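Local coordinates for protein PAN2-PAN3 deadenylation complex catalytic subunit pan2 (Neurospora crassa, PDB 4CZW) that probably shortens the poly(A) tails of cytoplasmic mRNA as the catalytic exonuclease subunit of the PAN2-PAN3 deadenylation complex, at residues Gly40-Ile45 and Ser99-Asn104; Ile45-Ala50 and Val120-Ala125. All coordinates share one frame; numbering follows the deposited sequence.

Contact 1. Residues Gly40-Ile45 and Ser99-Asn104; sequences GLENNI and SCHATN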
loop_
_atom_site.group_PDB
_atom_site.type_symbol
_atom_site.label_atom_id
_atom_site.label_comp_id
_atom_site.label_asym_id
_atom_site.label_seq_id
_atom_site.Cartn_x
_atom_site.Cartn_y
_atom_site.Cartn_z
ATOM N N GLY A 40 -7.386 8.662 -2.823
ATOM C CA GLY A 40 -6.522 9.024 -1.715
ATOM C C GLY A 40 -6.673 8.038 -0.574
ATOM O O GLY A 40 -7.425 7.070 -0.681
ATOM N N LEU A 41 -5.963 8.282 0.522
ATOM C CA LEU A 41 -6.016 7.391 1.676
ATOM C C LEU A 41 -6.591 8.096 2.900
ATOM O O LEU A 41 -6.235 9.235 3.198
ATOM C CB LEU A 41 -4.623 6.840 1.988
ATOM C CG LEU A 41 -4.022 5.912 0.930
ATOM C CD1 LEU A 41 -2.574 5.585 1.257
ATOM C CD2 LEU A 41 -4.843 4.637 0.808
ATOM N N GLU A 42 -7.482 7.407 3.606
ATOM C CA GLU A 42 -8.143 7.969 4.780
ATOM C C GLU A 42 -7.171 8.080 5.955
ATOM O O GLU A 42 -6.257 7.267 6.090
ATOM C CB GLU A 42 -9.359 7.119 5.154
ATOM C CG GLU A 42 -10.363 6.978 4.019
ATOM C CD GLU A 42 -11.464 5.981 4.316
ATOM O OE1 GLU A 42 -11.529 5.486 5.461
ATOM O OE2 GLU A 42 -12.265 5.691 3.403
ATOM N N ASN A 43 -7.375 9.087 6.802
ATOM C CA ASN A 43 -6.399 9.431 7.833
ATOM C C ASN A 43 -6.875 9.242 9.272
ATOM O O ASN A 43 -6.332 9.858 10.191
ATOM C CB ASN A 43 -5.952 10.885 7.652
ATOM C CG ASN A 43 -7.119 11.858 7.640
ATOM O OD1 ASN A 43 -8.268 11.475 7.854
ATOM N ND2 ASN A 43 -6.824 13.128 7.390
ATOM N N ASN A 44 -7.883 8.401 9.473
ATOM C CA ASN A 44 -8.407 8.164 10.812
ATOM C C ASN A 44 -7.888 6.860 11.396
ATOM O O ASN A 44 -8.572 6.193 12.170
ATOM C CB ASN A 44 -9.929 8.152 10.788
ATOM C CG ASN A 44 -10.489 7.118 9.832
ATOM O OD1 ASN A 44 -9.918 6.859 8.772
ATOM N ND2 ASN A 44 -11.612 6.517 10.205
ATOM N N ILE A 45 -6.671 6.503 11.008
ATOM C CA ILE A 45 -6.066 5.245 11.416
ATOM C C ILE A 45 -4.753 5.518 12.139
ATOM O O ILE A 45 -4.096 6.527 11.886
ATOM C CB ILE A 45 -5.827 4.326 10.196
ATOM C CG1 ILE A 45 -7.058 4.330 9.286
ATOM C CG2 ILE A 45 -5.486 2.907 10.632
ATOM C CD1 ILE A 45 -6.849 3.640 7.958
ATOM N N SER A 99 -11.676 7.281 -2.327
ATOM C CA SER A 99 -10.731 7.038 -1.240
ATOM C C SER A 99 -10.511 5.560 -0.929
ATOM O O SER A 99 -11.395 4.726 -1.121
ATOM C CB SER A 99 -11.199 7.753 0.031
ATOM O OG SER A 99 -12.378 7.161 0.547
ATOM N N CYS A 100 -9.311 5.256 -0.446
ATOM C CA CYS A 100 -8.983 3.935 0.071
ATOM C C CYS A 100 -8.466 4.085 1.497
ATOM O O CYS A 100 -8.414 5.194 2.027
ATOM C CB CYS A 100 -7.939 3.240 -0.808
ATOM S SG CYS A 100 -8.478 2.879 -2.496
ATOM N N HIS A 101 -8.088 2.973 2.118
ATOM C CA HIS A 101 -7.459 3.021 3.432
ATOM C C HIS A 101 -6.561 1.806 3.640
ATOM O O HIS A 101 -6.839 0.722 3.128
ATOM C CB HIS A 101 -8.511 3.114 4.543
ATOM C CG HIS A 101 -9.340 1.878 4.705
ATOM N ND1 HIS A 101 -9.084 0.934 5.676
ATOM C CD2 HIS A 101 -10.427 1.438 4.028
ATOM C CE1 HIS A 101 -9.975 -0.038 5.587
ATOM N NE2 HIS A 101 -10.802 0.243 4.596
ATOM N N ALA A 102 -5.478 1.999 4.385
ATOM C CA ALA A 102 -4.489 0.947 4.588
ATOM C C ALA A 102 -4.497 0.436 6.024
ATOM O O ALA A 102 -3.451 0.350 6.664
ATOM C CB ALA A 102 -3.102 1.450 4.214
ATOM N N THR A 103 -5.682 0.092 6.519
ATOM C CA THR A 103 -5.842 -0.368 7.895
ATOM C C THR A 103 -5.066 -1.653 8.175
ATOM O O THR A 103 -4.301 -1.725 9.137
ATOM C CB THR A 103 -7.327 -0.601 8.236
ATOM O OG1 THR A 103 -8.038 0.640 8.158
ATOM C CG2 THR A 103 -7.470 -1.171 9.635
ATOM N N ASN A 104 -5.266 -2.661 7.331
ATOM C CA ASN A 104 -4.611 -3.956 7.505
ATOM C C ASN A 104 -3.088 -3.858 7.500
ATOM O O ASN A 104 -2.408 -4.587 8.222
ATOM C CB ASN A 104 -5.056 -4.932 6.412
ATOM C CG ASN A 104 -6.519 -5.312 6.526
ATOM O OD1 ASN A 104 -7.191 -4.970 7.498
ATOM N ND2 ASN A 104 -7.016 -6.041 5.531
HETATM O O HOH W 1 -11.865 3.556 1.853
#
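In the pseudo-protease (UCH/USP-like) domain of Pan2, two very short parallel strands, 40-41 and 99-100, pair and then let Glu42 and Ile45 reach over the segment that leads into helix 103-109. Two backbone bonds make the pairing: Cys100 N gives a nearly straight one to Gly40 O (2.6 Å), and Glu42 N returns one to Cys100 O. Leu41 and Cys100 share a sheet face, Leu41 CD2 lying 3.8 Å from Cys100 CB, and both side chains go on to Leu92 of helix 81-94, so apolar groups suit this buried side. Glu42 turns the other way. With CG beside the backbone N (chi1 -57°) it passes close to Cys100 O, and the extended chain beyond runs alongside His101, the two pointing the same way with carboxylate and ring planes 25° apart. Glu42 OE2 lies 3.2 Å from Ser99 OG and accepts a hydrogen bond from a water whose oxygen is 2.7 Å away; that water also donates to Ser99 O. The strongest partner of OE2 is Arg556, whose salt bridge joins this domain to the exonuclease domain. A glutamine here would remove the negative charge and would probably weaken that tie between domains. Beyond the strands Ile45 crosses both His101 and Thr103 at about a right angle, its CD1 methyl 3.8 Å from His101 CB. Ala102, small and buried, occupies the N-cap position of the helix, and its methyl rests on Leu54 and Val88. The imidazole of His101 is held by its neighbour in sequence but one: ND1 and Thr103 OG1 form a hydrogen bond of 2.7 Å.

Contact 2. Residues Ile45-Ala50 and Val120-Ala125; sequences ITNSYA and VLEDIA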
loop_
_atom_site.group_PDB
_atom_site.type_symbol
_atom_site.label_atom_id
_atom_site.label_comp_id
_atom_site.label_asym_id
_atom_site.label_seq_id
_atom_site.Cartn_x
_atom_site.Cartn_y
_atom_site.Cartn_z
ATOM N N ILE A 45 -6.671 6.503 11.008
ATOM C CA ILE A 45 -6.066 5.245 11.416
ATOM C C ILE A 45 -4.753 5.518 12.139
ATOM O O ILE A 45 -4.096 6.527 11.886
ATOM C CB ILE A 45 -5.827 4.326 10.196
ATOM C CG1 ILE A 45 -7.058 4.330 9.286
ATOM C CG2 ILE A 45 -5.486 2.907 10.632
ATOM C CD1 ILE A 45 -6.849 3.640 7.958
ATOM N N THR A 46 -4.387 4.632 13.059
ATOM C CA THR A 46 -3.098 4.724 13.731
ATOM C C THR A 46 -1.985 4.596 12.696
ATOM O O THR A 46 -2.075 3.770 11.787
ATOM C CB THR A 46 -2.947 3.636 14.810
ATOM O OG1 THR A 46 -4.046 3.719 15.727
ATOM C CG2 THR A 46 -1.644 3.811 15.574
ATOM N N ASN A 47 -0.954 5.428 12.833
ATOM C CA ASN A 47 0.171 5.463 11.899
ATOM C C ASN A 47 -0.259 5.810 10.475
ATOM O O ASN A 47 0.298 5.293 9.508
ATOM C CB ASN A 47 0.918 4.124 11.903
ATOM C CG ASN A 47 1.394 3.725 13.286
ATOM O OD1 ASN A 47 1.889 4.554 14.048
ATOM N ND2 ASN A 47 1.242 2.448 13.618
ATOM N N SER A 48 -1.245 6.694 10.352
ATOM C CA SER A 48 -1.742 7.110 9.043
ATOM C C SER A 48 -0.805 8.116 8.383
ATOM O O SER A 48 -1.081 8.610 7.289
ATOM C CB SER A 48 -3.147 7.705 9.162
ATOM O OG SER A 48 -3.156 8.823 10.031
ATOM N N TYR A 49 0.305 8.417 9.051
ATOM C CA TYR A 49 1.339 9.274 8.481
ATOM C C TYR A 49 1.950 8.605 7.256
ATOM O O TYR A 49 2.552 9.260 6.406
ATOM C CB TYR A 49 2.426 9.578 9.517
ATOM C CG TYR A 49 3.304 8.389 9.860
ATOM C CD1 TYR A 49 2.966 7.524 10.893
ATOM C CD2 TYR A 49 4.475 8.136 9.153
ATOM C CE1 TYR A 49 3.765 6.438 11.208
ATOM C CE2 TYR A 49 5.276 7.053 9.459
ATOM C CZ TYR A 49 4.919 6.210 10.487
ATOM O OH TYR A 49 5.719 5.133 10.793
ATOM N N ALA A 50 1.787 7.287 7.184
ATOM C CA ALA A 50 2.362 6.472 6.122
ATOM C C ALA A 50 1.720 6.728 4.762
ATOM O O ALA A 50 2.281 6.355 3.732
ATOM C CB ALA A 50 2.239 5.001 6.480
ATOM N N VAL A 120 8.818 3.781 14.158
ATOM C CA VAL A 120 7.847 3.821 13.072
ATOM C C VAL A 120 6.418 3.729 13.600
ATOM O O VAL A 120 5.457 3.757 12.830
ATOM C CB VAL A 120 8.088 2.684 12.061
ATOM C CG1 VAL A 120 9.468 2.815 11.438
ATOM C CG2 VAL A 120 7.929 1.331 12.735
ATOM N N LEU A 121 6.285 3.617 14.918
ATOM C CA LEU A 121 4.974 3.562 15.558
ATOM C C LEU A 121 4.739 4.824 16.384
ATOM O O LEU A 121 5.411 5.048 17.391
ATOM C CB LEU A 121 4.857 2.313 16.434
ATOM C CG LEU A 121 5.126 0.979 15.731
ATOM C CD1 LEU A 121 5.063 -0.176 16.718
ATOM C CD2 LEU A 121 4.148 0.763 14.585
ATOM N N GLU A 122 3.775 5.635 15.958
ATOM C CA GLU A 122 3.562 6.966 16.527
ATOM C C GLU A 122 3.200 6.957 18.013
ATOM O O GLU A 122 3.270 7.991 18.677
ATOM C CB GLU A 122 2.472 7.702 15.740
ATOM C CG GLU A 122 1.088 7.080 15.846
ATOM C CD GLU A 122 0.067 7.777 14.967
ATOM O OE1 GLU A 122 0.445 8.732 14.255
ATOM O OE2 GLU A 122 -1.114 7.369 14.984
ATOM N N ASP A 123 2.815 5.796 18.533
ATOM C CA ASP A 123 2.461 5.675 19.943
ATOM C C ASP A 123 3.659 5.265 20.793
ATOM O O ASP A 123 3.696 5.525 21.995
ATOM C CB ASP A 123 1.323 4.669 20.126
ATOM C CG ASP A 123 0.019 5.144 19.517
ATOM O OD1 ASP A 123 -0.181 6.373 19.422
ATOM O OD2 ASP A 123 -0.807 4.288 19.136
ATOM N N ILE A 124 4.638 4.626 20.159
ATOM C CA ILE A 124 5.795 4.091 20.871
ATOM C C ILE A 124 7.054 4.919 20.604
ATOM O O ILE A 124 7.859 5.151 21.510
ATOM C CB ILE A 124 6.054 2.610 20.485
ATOM C CG1 ILE A 124 5.049 1.681 21.176
ATOM C CG2 ILE A 124 7.466 2.182 20.852
ATOM C CD1 ILE A 124 3.702 1.585 20.488
ATOM N N ALA A 125 7.199 5.379 19.363
ATOM C CA ALA A 125 8.409 6.065 18.903
ATOM C C ALA A 125 8.834 7.234 19.788
ATOM O O ALA A 125 8.005 7.890 20.420
ATOM C CB ALA A 125 8.215 6.551 17.474
#
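Glu122 and Asn47 bury the most surface here, and they grip each other through two reciprocal hydrogen bonds between two loops of the pseudo-protease domain. Asn47 is the third residue of a type II beta turn, Ile45 to Ser48, where its positive phi (61°) is one that asparagine tolerates well. Its amide oxygen OD1 takes the backbone N-H of Glu122 in the carbonyl plane, at 2.9 Å. In return the extended side chain of Glu122 crosses Asn47 obliquely, and OE2 accepts from Asn47 N along a nearly straight path (173°), the donor standing above the carboxylate plane. The other end of the amide, ND2, lies 3.5 Å from Leu121 CD2. Tyr49, third in buried surface, points its hydroxyl into the opposing loop: OH donates to Val120 O at 2.5 Å, with the carbonyl oxygen at the ring edge. A tyrosine suits the site because the ring also packs on Leu133 and Leu137 of helix 130-149 while the phenol reaches a main-chain acceptor. All three bonds pair a side chain with backbone, so the chemistry fixes the path of each loop where no regular strand pairing does so.

In the fold
From the N terminus the chain first passes through 40-45 and 45-50, which run on from one another through Ile45, the residue common to both contacts. After helices 51-58, 61-71 and 81-94 it returns at 99-104, and contact 1 closes a mainly helical loop. Helix 103-109 and a further loop lead to 120-125, where contact 2 closes a second. The segments alternate, so the closures cross rather than nest. Contact 1 ties the strand before helix 51-58 to the start of helix 103-109, beside the exonuclease domain; contact 2 ties the turn just before helix 51-58 to the loop ahead of helix 130-149. Their centres are about 13 Å apart.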